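Local coordinates for nitronate monooxygenase family protein (PDB 4QIT) that uses molecular oxygen and a bound flavin mononucleotide to oxidise and denitrify alkyl nitronates, with propionate 3-nitronate as its presumed natural substrate, at residues 205-208 with 209-213; 50-53 with 54-58; 322-325 with 326-329. The protein carries 1 engineered substitution. All coordinates share one frame; numbering follows the deposited sequence.

Interaction 1 (205-208 with 209-213)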
loop_
_atom_site.group_PDB
_atom_site.type_symbol
_atom_site.label_atom_id
_atom_site.label_comp_id
_atom_site.label_asym_id
_atom_site.label_seq_id
_atom_site.Cartn_x
_atom_site.Cartn_y
_atom_site.Cartn_z
ATOM N N LEU A 205 -6.150 1.619 3.490
ATOM C CA LEU A 205 -7.339 2.408 3.199
ATOM C C LEU A 205 -8.297 1.629 2.302
ATOM O O LEU A 205 -9.510 1.640 2.532
ATOM C CB LEU A 205 -6.959 3.743 2.573
ATOM C CG LEU A 205 -8.153 4.640 2.241
ATOM C CD1 LEU A 205 -7.917 6.050 2.756
ATOM C CD2 LEU A 205 -8.381 4.625 0.730
ATOM N N ALA A 206 -7.767 0.937 1.294
ATOM C CA ALA A 206 -8.639 0.119 0.448
ATOM C C ALA A 206 -9.103 -1.134 1.183
ATOM O O ALA A 206 -10.298 -1.472 1.157
ATOM C CB ALA A 206 -7.945 -0.266 -0.860
ATOM N N LEU A 207 -8.181 -1.833 1.843
ATOM C CA LEU A 207 -8.528 -3.113 2.464
ATOM C C LEU A 207 -9.593 -2.976 3.544
ATOM O O LEU A 207 -10.550 -3.758 3.578
ATOM C CB LEU A 207 -7.296 -3.805 3.049
ATOM C CG LEU A 207 -7.550 -5.201 3.618
ATOM C CD1 LEU A 207 -8.002 -6.194 2.542
ATOM C CD2 LEU A 207 -6.310 -5.727 4.314
ATOM N N VAL A 208 -9.438 -1.998 4.429
ATOM C CA VAL A 208 -10.408 -1.810 5.506
ATOM C C VAL A 208 -11.796 -1.488 4.953
ATOM O O VAL A 208 -12.796 -2.055 5.401
ATOM C CB VAL A 208 -9.950 -0.714 6.485
ATOM C CG1 VAL A 208 -11.027 -0.427 7.527
ATOM C CG2 VAL A 208 -8.682 -1.159 7.182
ATOM N N ARG A 209 -11.856 -0.607 3.963
ATOM C CA ARG A 209 -13.132 -0.249 3.358
ATOM C C ARG A 209 -13.784 -1.452 2.683
ATOM O O ARG A 209 -14.991 -1.665 2.811
ATOM C CB ARG A 209 -12.959 0.886 2.356
ATOM C CG ARG A 209 -14.291 1.391 1.835
ATOM C CD ARG A 209 -14.914 2.436 2.769
ATOM N NE ARG A 209 -16.327 2.614 2.457
ATOM C CZ ARG A 209 -17.318 2.040 3.130
ATOM N NH1 ARG A 209 -18.573 2.256 2.755
ATOM N NH2 ARG A 209 -17.064 1.263 4.186
ATOM N N LEU A 210 -12.994 -2.238 1.960
ATOM C CA LEU A 210 -13.515 -3.415 1.271
ATOM C C LEU A 210 -14.096 -4.430 2.250
ATOM O O LEU A 210 -15.183 -4.970 2.037
ATOM C CB LEU A 210 -12.414 -4.078 0.438
ATOM C CG LEU A 210 -11.949 -3.307 -0.804
ATOM C CD1 LEU A 210 -10.659 -3.885 -1.383
ATOM C CD2 LEU A 210 -13.044 -3.275 -1.874
ATOM N N LEU A 211 -13.370 -4.693 3.327
ATOM C CA LEU A 211 -13.827 -5.657 4.311
ATOM C C LEU A 211 -15.025 -5.138 5.119
ATOM O O LEU A 211 -15.926 -5.907 5.431
ATOM C CB LEU A 211 -12.675 -6.077 5.222
ATOM C CG LEU A 211 -11.846 -7.295 4.791
ATOM C CD1 LEU A 211 -11.581 -7.383 3.283
ATOM C CD2 LEU A 211 -10.561 -7.438 5.600
ATOM N N ALA A 212 -15.046 -3.847 5.446
ATOM C CA ALA A 212 -16.171 -3.269 6.182
ATOM C C ALA A 212 -17.423 -3.247 5.309
ATOM O O ALA A 212 -18.534 -3.492 5.789
ATOM C CB ALA A 212 -15.836 -1.863 6.674
ATOM N N ALA A 213 -17.247 -2.963 4.023
ATOM C CA ALA A 213 -18.365 -2.954 3.087
ATOM C C ALA A 213 -19.030 -4.329 2.977
ATOM O O ALA A 213 -20.127 -4.446 2.428
ATOM C CB ALA A 213 -17.905 -2.476 1.724
#

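Interaction 2 (50-53 with 54-58)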
loop_
_atom_site.group_PDB
_atom_site.type_symbol
_atom_site.label_atom_id
_atom_site.label_comp_id
_atom_site.label_asym_id
_atom_site.label_seq_id
_atom_site.Cartn_x
_atom_site.Cartn_y
_atom_site.Cartn_z
ATOM N N THR A 50 4.299 -18.023 19.808
ATOM C CA THR A 50 4.912 -18.965 18.862
ATOM C C THR A 50 6.422 -19.074 19.086
ATOM O O THR A 50 7.084 -18.096 19.438
ATOM C CB THR A 50 4.582 -18.579 17.403
ATOM O OG1 THR A 50 3.195 -18.841 17.155
ATOM C CG2 THR A 50 5.438 -19.371 16.411
ATOM N N GLY A 51 6.971 -20.275 18.920
ATOM C CA GLY A 51 8.399 -20.466 19.102
ATOM C C GLY A 51 8.749 -20.906 20.509
ATOM O O GLY A 51 9.908 -21.197 20.796
ATOM N N SER A 52 7.745 -20.938 21.383
ATOM C CA SER A 52 7.926 -21.414 22.755
ATOM C C SER A 52 7.159 -22.707 22.953
ATOM O O SER A 52 6.106 -22.907 22.357
ATOM C CB SER A 52 7.434 -20.373 23.764
ATOM O OG SER A 52 8.270 -19.232 23.756
ATOM N N ALA A 53 7.703 -23.595 23.781
ATOM C CA ALA A 53 6.967 -24.783 24.198
ATOM C C ALA A 53 5.689 -24.352 24.907
ATOM O O ALA A 53 5.645 -23.282 25.516
ATOM C CB ALA A 53 7.822 -25.638 25.118
ATOM N N ALA A 54 4.651 -25.182 24.830
ATOM C CA ALA A 54 3.342 -24.814 25.365
ATOM C C ALA A 54 3.382 -24.388 26.837
ATOM O O ALA A 54 2.680 -23.458 27.239
ATOM C CB ALA A 54 2.337 -25.946 25.148
ATOM N N GLU A 55 4.216 -25.050 27.635
ATOM C CA GLU A 55 4.333 -24.701 29.048
ATOM C C GLU A 55 5.028 -23.356 29.274
ATOM O O GLU A 55 4.750 -22.668 30.262
ATOM C CB GLU A 55 5.001 -25.833 29.837
ATOM C CG GLU A 55 4.152 -27.102 29.890
ATOM C CD GLU A 55 2.767 -26.853 30.453
ATOM O OE1 GLU A 55 2.667 -26.157 31.489
ATOM O OE2 GLU A 55 1.774 -27.331 29.858
ATOM N N LYS A 56 5.910 -22.969 28.354
ATOM C CA LYS A 56 6.517 -21.641 28.413
ATOM C C LYS A 56 5.478 -20.589 28.032
ATOM O O LYS A 56 5.400 -19.525 28.656
ATOM C CB LYS A 56 7.739 -21.550 27.493
ATOM C CG LYS A 56 8.311 -20.142 27.357
ATOM C CD LYS A 56 8.709 -19.560 28.711
ATOM C CE LYS A 56 9.074 -18.084 28.602
ATOM N NZ LYS A 56 10.172 -17.850 27.627
ATOM N N GLY A 57 4.674 -20.896 27.017
ATOM C CA GLY A 57 3.557 -20.046 26.646
ATOM C C GLY A 57 2.621 -19.858 27.826
ATOM O O GLY A 57 2.159 -18.745 28.098
ATOM N N ARG A 58 2.354 -20.950 28.540
ATOM C CA ARG A 58 1.503 -20.891 29.719
ATOM C C ARG A 58 2.073 -19.919 30.744
ATOM O O ARG A 58 1.333 -19.111 31.308
ATOM C CB ARG A 58 1.349 -22.285 30.350
ATOM C CG ARG A 58 0.238 -22.354 31.394
ATOM C CD ARG A 58 0.305 -23.631 32.229
ATOM N NE ARG A 58 0.214 -24.849 31.423
ATOM C CZ ARG A 58 -0.928 -25.393 31.013
ATOM N NH1 ARG A 58 -2.082 -24.808 31.298
ATOM N NH2 ARG A 58 -0.920 -26.511 30.297
#

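Interaction 3 (322-325 with 326-329)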
loop_
_atom_site.group_PDB
_atom_site.type_symbol
_atom_site.label_atom_id
_atom_site.label_comp_id
_atom_site.label_asym_id
_atom_site.label_seq_id
_atom_site.Cartn_x
_atom_site.Cartn_y
_atom_site.Cartn_z
ATOM N N ARG A 322 30.002 -9.440 17.789
ATOM C CA ARG A 322 31.106 -8.570 17.397
ATOM C C ARG A 322 30.647 -7.117 17.368
ATOM O O ARG A 322 31.336 -6.247 16.822
ATOM C CB ARG A 322 31.672 -8.975 16.037
ATOM C CG ARG A 322 32.276 -10.370 15.986
ATOM C CD ARG A 322 33.540 -10.480 16.847
ATOM N NE ARG A 322 34.169 -11.784 16.657
ATOM C CZ ARG A 322 33.931 -12.847 17.418
ATOM N NH1 ARG A 322 33.089 -12.762 18.446
ATOM N NH2 ARG A 322 34.544 -13.997 17.160
ATOM N N GLY A 323 29.485 -6.865 17.965
ATOM C CA GLY A 323 28.942 -5.519 18.092
ATOM C C GLY A 323 28.311 -4.976 16.813
ATOM O O GLY A 323 28.103 -3.762 16.676
ATOM N N ASN A 324 28.014 -5.873 15.874
ATOM C CA ASN A 324 27.456 -5.489 14.576
ATOM C C ASN A 324 25.947 -5.739 14.524
ATOM O O ASN A 324 25.477 -6.865 14.742
ATOM C CB ASN A 324 28.179 -6.243 13.452
ATOM C CG ASN A 324 27.758 -5.795 12.053
ATOM O OD1 ASN A 324 26.581 -5.856 11.693
ATOM N ND2 ASN A 324 28.732 -5.366 11.249
ATOM N N HIS A 325 25.194 -4.675 14.245
ATOM C CA HIS A 325 23.731 -4.733 14.243
ATOM C C HIS A 325 23.131 -4.665 12.851
ATOM O O HIS A 325 21.920 -4.493 12.719
ATOM C CB HIS A 325 23.167 -3.604 15.102
ATOM C CG HIS A 325 23.577 -3.698 16.540
ATOM N ND1 HIS A 325 22.863 -4.421 17.465
ATOM C CD2 HIS A 325 24.654 -3.200 17.192
ATOM C CE1 HIS A 325 23.467 -4.342 18.642
ATOM N NE2 HIS A 325 24.555 -3.611 18.500
ATOM N N ASP A 326 23.960 -4.841 11.827
ATOM C CA ASP A 326 23.518 -4.643 10.439
ATOM C C ASP A 326 22.705 -5.797 9.859
ATOM O O ASP A 326 22.333 -5.763 8.686
ATOM C CB ASP A 326 24.713 -4.360 9.519
ATOM C CG ASP A 326 25.309 -2.988 9.736
ATOM O OD1 ASP A 326 24.638 -2.117 10.336
ATOM O OD2 ASP A 326 26.457 -2.778 9.293
ATOM N N PHE A 327 22.428 -6.813 10.672
ATOM C CA PHE A 327 21.658 -7.971 10.231
ATOM C C PHE A 327 20.395 -8.139 11.064
ATOM O O PHE A 327 19.642 -9.093 10.881
ATOM C CB PHE A 327 22.524 -9.240 10.296
ATOM C CG PHE A 327 23.702 -9.191 9.383
ATOM C CD1 PHE A 327 24.864 -8.534 9.758
ATOM C CD2 PHE A 327 23.637 -9.765 8.126
ATOM C CE1 PHE A 327 25.947 -8.461 8.894
ATOM C CE2 PHE A 327 24.725 -9.698 7.250
ATOM C CZ PHE A 327 25.885 -9.046 7.645
ATOM N N ALA A 328 20.163 -7.198 11.974
ATOM C CA ALA A 328 19.040 -7.277 12.912
ATOM C C ALA A 328 17.669 -7.259 12.243
ATOM O O ALA A 328 17.493 -6.735 11.130
ATOM C CB ALA A 328 19.130 -6.150 13.933
ATOM N N ALA A 329 16.691 -7.837 12.935
ATOM C CA ALA A 329 15.305 -7.748 12.495
ATOM C C ALA A 329 14.682 -6.530 13.167
ATOM O O ALA A 329 14.285 -6.574 14.339
ATOM C CB ALA A 329 14.538 -9.016 12.856
HETATM O O HOH W 1 23.296 -7.735 13.261
HETATM O O HOH W 2 28.223 -4.613 8.402
#

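Interaction 1 (205-208 with 209-213)
L207 and L211 stand one turn apart on helix 204-212, the crossover helix that joins strand 178-182 to strand 219-222 in this TIM barrel. Their methyls make the apolar part of the contact: L207 CD1 lies 3.8 Å from L211 CD1, and the two side chains are inclined to each other rather than aligned. With CG of L207 anti to its N (chi1 -175°), that chain stands out from the helix; L211, off the staggered position (chi1 -90°), leans its CD1 back to meet L207 CD1. L211 CB rests 3.5 Å from L207 O. Both leucines press on A181 of strand 178-182 and P165 of helix 165-173, so this face is turned into the barrel wall.

Three i to i+4 backbone bonds tie the segments: L210 N to A206 O at 2.9 Å, L211 N to L207 O at 3.0 Å and A212 N to V208 O at 2.9 Å. On another face L210 lays CG 3.2 Å from A206 O, while R209 packs its CB 3.5 Å from L205 O. The R209 chain then bends at chi2 (85°) and takes its guanidinium away from 205-208: NE forms a salt bridge with D227 of the second subunit, and NH2 bonds to L237 O of its own chain.

Methyl packing thus holds the face turned to the sheet, whereas R209 commits its charge to the dimer interface. Because that charge is paired there and one NH is taken by a carbonyl, the guanidinium is probably held with little freedom to turn.

Interaction 2 (50-53 with 54-58)
S52 and K56 touch where the loop after strand 45-48 becomes helix 54-65, and the close packing is at this junction. A53 is the N-cap, yet its methyl side chain offers no capping acceptor. Its carbonyl opens the helix instead: A53 O takes a straight bond from G57 N at 3.0 Å (166°) and a weak, bent one from K56 N at 2.9 Å. K56 places CG anti to its own N (chi1 172°), laying its first methylenes alongside S52, with CG 3.7 Å from S52 CB and likewise 3.7 Å from S52 OG. A54 is buried against T123 and L124.

The looser side holds exposed A53 and the end of K56, which bends at chi2 and carries its amine away from the loop. The rim is firmer: R58, one turn after E55, grips its carboxylate side-on, NE to OE1 at 2.8 Å and NH2 to OE2 at 2.9 Å, with both oxygens met on their syn side. R58 also reaches E130 and E131 of helix 124-131.

Backbone bonding and methylene contact therefore start the helix, while an ionic grip ties its rim to helix 124-131. R58 probably offsets the repulsion among E55, E130 and E131, and the nearby helix N-terminus would suit an anionic E55.

Interaction 3 (322-325 with 326-329)
A trans chi1 (-174°) carries the N324 amide forward over the chain to D326, and D326, with chi1 of -72°, sets its carboxylate beside that amide. The result is an Asx turn: N324 OD1 accepts the backbone N of D326 at 2.8 Å in a fairly straight bond (159°), although the donor stands somewhat out of the carbonyl plane. The same oxygen lies 3.2 Å from D326 CB and meets the edge of the F327 ring, 3.7 Å from CD1. Amide and carboxylate are nearly perpendicular, and they are linked through a water that accepts from N324 ND2 at 3.0 Å and donates to D326 OD2 at 2.7 Å.

A second water closes the other side of the turn. It donates to N324 O at 2.8 Å and accepts from F327 N at 2.9 Å, lying in the plane of the F327 ring at its edge. Overlapping the Asx turn, a type I beta turn runs from H325 to A328; its closing bond, A328 N to H325 O, is weak at 3.3 Å.

These turns follow a Schellman motif at G323 that ends helix 307-320. The F327 ring folds back on L315 and A319 of that helix, and the F327 backbone O is bonded by Q316; A328 O is held in turn by N288.

With its direct turn bond weak, the turn is held by the N324 side chain and water, together with backbone bonding between D326 and R289 and the bonds from Q316 and N288. One amide serves both ends, its oxygen on a backbone N-H and its nitrogen on a water, which probably fixes the amide's rotation; a water rather than a direct bond joins it to the D326 carboxylate.

In the fold
The three contacts stand well apart: interactions 1 and 2 lie on opposite sides of the chain's centre, with centres 34 Å apart, while 2 and 3 come to about 13 Å at their nearest atoms. None shares a helix with another. Interaction 1 is a largely buried contact along a helix, interaction 2 a partly buried helix start and interaction 3 a surface turn beyond a helix end. The chemistry follows this order: regular i to i+4 bonds, leucine methyls and an inter-subunit salt bridge in 205-213, a carbonyl and a salt bridge within the chain in 50-58, an amide and waters in 322-329. Among them, 205-213 alone touches the second subunit.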